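Local atomic coordinates of racemase, putative (Roseobacter denitrificans, PDB entry 3TCS), a protein that binds magnesium and, as a putative racemase of the mandelate racemase/muconate lactonizing enzyme family, probably acts as a racemase or hydro-lyase. Residues I60-V69 / Y99-V107. Sequence-based numbering, arbitrary orientation.
Sequences ITCTVLHRQV and YLRRAMAGV
A103 is the knob where the helices cross, its CB set among T61, V64, L65 and V69. A side chain no larger than a methyl lets the backbones close in, so the axes approach to 8.3 Å at a crossing angle of -80°, and A103 CB lies 3.7 Å from L65 CB. V69 returns the fit: branched at CB, its CG2 packs against L100 CD1, A103 CB and M104 CG while CG1 meets V107 CG2 tip to tip at 4.1 Å. At the other end, I60 CG2, anti to the backbone N, lies over one face of the Y99 ring in a CH-pi contact, 4.0 Å from the centroid. T61 suits its mixed surroundings: CG2 packs 3.4 Å from A103 N, whereas OG1 lies at the ring's edge, in plane, and shares a water with R102 NH1. Y99 OH hydrogen-bonds to Q68 OE1 of the second subunit. An alanine in place of Y99 would probably leave I60 CG2 without its aromatic face and that Q68 without its hydroxyl partner. R102 NE hydrogen-bonds to S98 OG and NH2 to K94 O of the second subunit. Helix 58-73 lies against strand 25-32 through C62 and L65, while M104 of helix 98-119 packs on helix 81-91.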
loop_
_atom_site.group_PDB
_atom_site.type_symbol
_atom_site.label_atom_id
_atom_site.label_comp_id
_atom_site.label_asym_id
_atom_site.label_seq_id
_atom_site.Cartn_x
_atom_site.Cartn_y
_atom_site.Cartn_z
ATOM N N ILE B 60 5.842 -4.413 13.129
ATOM C CA ILE B 60 6.250 -4.450 11.725
ATOM C C ILE B 60 6.415 -3.014 11.225
ATOM O O ILE B 60 7.374 -2.688 10.524
ATOM C CB ILE B 60 5.202 -5.176 10.854
ATOM C CG1 ILE B 60 5.102 -6.642 11.295
ATOM C CG2 ILE B 60 5.597 -5.087 9.368
ATOM C CD1 ILE B 60 4.030 -7.458 10.573
ATOM N N THR B 61 5.474 -2.155 11.596
ATOM C CA THR B 61 5.528 -0.757 11.197
ATOM C C THR B 61 6.819 -0.104 11.695
ATOM O O THR B 61 7.457 0.663 10.970
ATOM C CB THR B 61 4.310 0.005 11.751
ATOM O OG1 THR B 61 3.110 -0.576 11.221
ATOM C CG2 THR B 61 4.368 1.475 11.365
ATOM N N CYS B 62 7.215 -0.414 12.928
ATOM C CA CYS B 62 8.436 0.177 13.470
ATOM C C CYS B 62 9.668 -0.325 12.726
ATOM O O CYS B 62 10.640 0.409 12.555
ATOM C CB CYS B 62 8.542 -0.099 14.971
ATOM S SG CYS B 62 7.381 0.911 15.950
ATOM N N THR B 63 9.626 -1.574 12.276
ATOM C CA THR B 63 10.739 -2.119 11.508
ATOM C C THR B 63 10.819 -1.339 10.195
ATOM O O THR B 63 11.900 -0.953 9.742
ATOM C CB THR B 63 10.528 -3.621 11.215
ATOM O OG1 THR B 63 10.612 -4.355 12.444
ATOM C CG2 THR B 63 11.595 -4.138 10.239
ATOM N N VAL B 64 9.660 -1.100 9.590
ATOM C CA VAL B 64 9.595 -0.352 8.338
ATOM C C VAL B 64 10.079 1.081 8.551
ATOM O O VAL B 64 10.764 1.656 7.700
ATOM C CB VAL B 64 8.144 -0.333 7.777
ATOM C CG1 VAL B 64 8.022 0.671 6.634
ATOM C CG2 VAL B 64 7.772 -1.724 7.285
ATOM N N LEU B 65 9.735 1.657 9.697
ATOM C CA LEU B 65 10.142 3.026 9.992
ATOM C C LEU B 65 11.661 3.189 9.956
ATOM O O LEU B 65 12.181 4.113 9.331
ATOM C CB LEU B 65 9.603 3.455 11.362
ATOM C CG LEU B 65 9.761 4.930 11.766
ATOM C CD1 LEU B 65 8.759 5.263 12.868
ATOM C CD2 LEU B 65 11.188 5.212 12.231
ATOM N N HIS B 66 12.379 2.293 10.621
ATOM C CA HIS B 66 13.837 2.387 10.653
ATOM C C HIS B 66 14.486 1.998 9.332
ATOM O O HIS B 66 15.527 2.536 8.950
ATOM C CB HIS B 66 14.386 1.509 11.773
ATOM C CG HIS B 66 14.068 2.022 13.143
ATOM N ND1 HIS B 66 14.729 3.090 13.709
ATOM C CD2 HIS B 66 13.133 1.636 14.044
ATOM C CE1 HIS B 66 14.215 3.342 14.901
ATOM N NE2 HIS B 66 13.246 2.474 15.128
ATOM N N ARG B 67 13.860 1.067 8.629
ATOM C CA ARG B 67 14.390 0.594 7.360
ATOM C C ARG B 67 14.118 1.546 6.203
ATOM O O ARG B 67 14.984 1.764 5.349
ATOM C CB ARG B 67 13.782 -0.770 7.026
ATOM C CG ARG B 67 14.364 -1.456 5.788
ATOM C CD ARG B 67 15.732 -2.054 6.093
ATOM N NE ARG B 67 15.633 -3.118 7.087
ATOM C CZ ARG B 67 15.247 -4.362 6.819
ATOM N NH1 ARG B 67 14.929 -4.711 5.580
ATOM N NH2 ARG B 67 15.164 -5.257 7.795
ATOM N N GLN B 68 12.927 2.136 6.185
ATOM C CA GLN B 68 12.541 2.980 5.062
ATOM C C GLN B 68 12.175 4.435 5.293
ATOM O O GLN B 68 11.950 5.166 4.330
ATOM C CB GLN B 68 11.397 2.286 4.324
ATOM C CG GLN B 68 11.788 0.918 3.775
ATOM C CD GLN B 68 10.591 0.117 3.301
ATOM O OE1 GLN B 68 9.944 -0.573 4.086
ATOM N NE2 GLN B 68 10.284 0.217 2.017
ATOM N N VAL B 69 12.090 4.870 6.544
ATOM C CA VAL B 69 11.748 6.266 6.795
ATOM C C VAL B 69 12.911 7.039 7.414
ATOM O O VAL B 69 13.336 8.070 6.887
ATOM C CB VAL B 69 10.516 6.384 7.719
ATOM C CG1 VAL B 69 10.146 7.853 7.907
ATOM C CG2 VAL B 69 9.345 5.623 7.118
ATOM N N TYR B 99 1.891 0.389 5.126
ATOM C CA TYR B 99 3.018 0.345 6.055
ATOM C C TYR B 99 3.949 1.550 6.056
ATOM O O TYR B 99 4.288 2.053 7.127
ATOM C CB TYR B 99 3.813 -0.958 5.888
ATOM C CG TYR B 99 3.248 -2.099 6.712
ATOM C CD1 TYR B 99 3.219 -2.029 8.108
ATOM C CD2 TYR B 99 2.719 -3.236 6.100
ATOM C CE1 TYR B 99 2.678 -3.066 8.875
ATOM C CE2 TYR B 99 2.176 -4.276 6.853
ATOM C CZ TYR B 99 2.159 -4.186 8.240
ATOM O OH TYR B 99 1.622 -5.214 8.980
ATOM N N LEU B 100 4.358 2.034 4.887
ATOM C CA LEU B 100 5.244 3.199 4.866
ATOM C C LEU B 100 4.569 4.418 5.504
ATOM O O LEU B 100 5.209 5.173 6.235
ATOM C CB LEU B 100 5.670 3.551 3.434
ATOM C CG LEU B 100 6.714 4.675 3.324
ATOM C CD1 LEU B 100 8.079 4.147 3.728
ATOM C CD2 LEU B 100 6.756 5.220 1.898
ATOM N N ARG B 101 3.280 4.614 5.227
ATOM C CA ARG B 101 2.560 5.758 5.784
ATOM C C ARG B 101 2.341 5.600 7.279
ATOM O O ARG B 101 2.409 6.575 8.022
ATOM C CB ARG B 101 1.207 5.957 5.093
ATOM C CG ARG B 101 1.291 6.665 3.756
ATOM C CD ARG B 101 1.889 5.760 2.731
ATOM N NE ARG B 101 2.116 6.410 1.447
ATOM C CZ ARG B 101 2.787 5.831 0.461
ATOM N NH1 ARG B 101 3.268 4.609 0.639
ATOM N NH2 ARG B 101 2.994 6.471 -0.681
ATOM N N ARG B 102 2.059 4.377 7.715
ATOM C CA ARG B 102 1.856 4.112 9.139
ATOM C C ARG B 102 3.123 4.478 9.905
ATOM O O ARG B 102 3.060 4.974 11.033
ATOM C CB ARG B 102 1.560 2.629 9.375
ATOM C CG ARG B 102 0.191 2.164 8.919
ATOM C CD ARG B 102 0.076 0.646 9.041
ATOM N NE ARG B 102 -1.243 0.172 8.629
ATOM C CZ ARG B 102 -2.166 -0.303 9.459
ATOM N NH1 ARG B 102 -1.924 -0.380 10.766
ATOM N NH2 ARG B 102 -3.337 -0.696 8.980
ATOM N N ALA B 103 4.270 4.221 9.281
ATOM C CA ALA B 103 5.572 4.502 9.890
ATOM C C ALA B 103 5.867 5.999 9.860
ATOM O O ALA B 103 6.289 6.581 10.863
ATOM C CB ALA B 103 6.672 3.733 9.149
ATOM N N MET B 104 5.648 6.616 8.704
ATOM C CA MET B 104 5.869 8.048 8.551
ATOM C C MET B 104 5.043 8.825 9.573
ATOM O O MET B 104 5.494 9.843 10.103
ATOM C CB MET B 104 5.461 8.507 7.150
ATOM C CG MET B 104 6.343 7.988 6.026
ATOM S SD MET B 104 5.578 8.274 4.407
ATOM C CE MET B 104 5.258 10.029 4.479
ATOM N N ALA B 105 3.828 8.346 9.833
ATOM C CA ALA B 105 2.934 9.016 10.772
ATOM C C ALA B 105 3.559 9.159 12.156
ATOM O O ALA B 105 3.319 10.143 12.856
ATOM C CB ALA B 105 1.611 8.254 10.871
ATOM N N GLY B 106 4.353 8.170 12.546
ATOM C CA GLY B 106 4.991 8.204 13.850
ATOM C C GLY B 106 6.043 9.292 13.955
ATOM O O GLY B 106 6.165 9.957 14.987
ATOM N N VAL B 107 6.818 9.479 12.891
ATOM C CA VAL B 107 7.843 10.514 12.924
ATOM C C VAL B 107 7.172 11.882 12.834
ATOM O O VAL B 107 7.561 12.823 13.527
ATOM C CB VAL B 107 8.851 10.351 11.769
ATOM C CG1 VAL B 107 9.919 11.441 11.862
ATOM C CG2 VAL B 107 9.500 8.970 11.835
HETATM O O HOH W 1 0.707 -0.291 12.408
#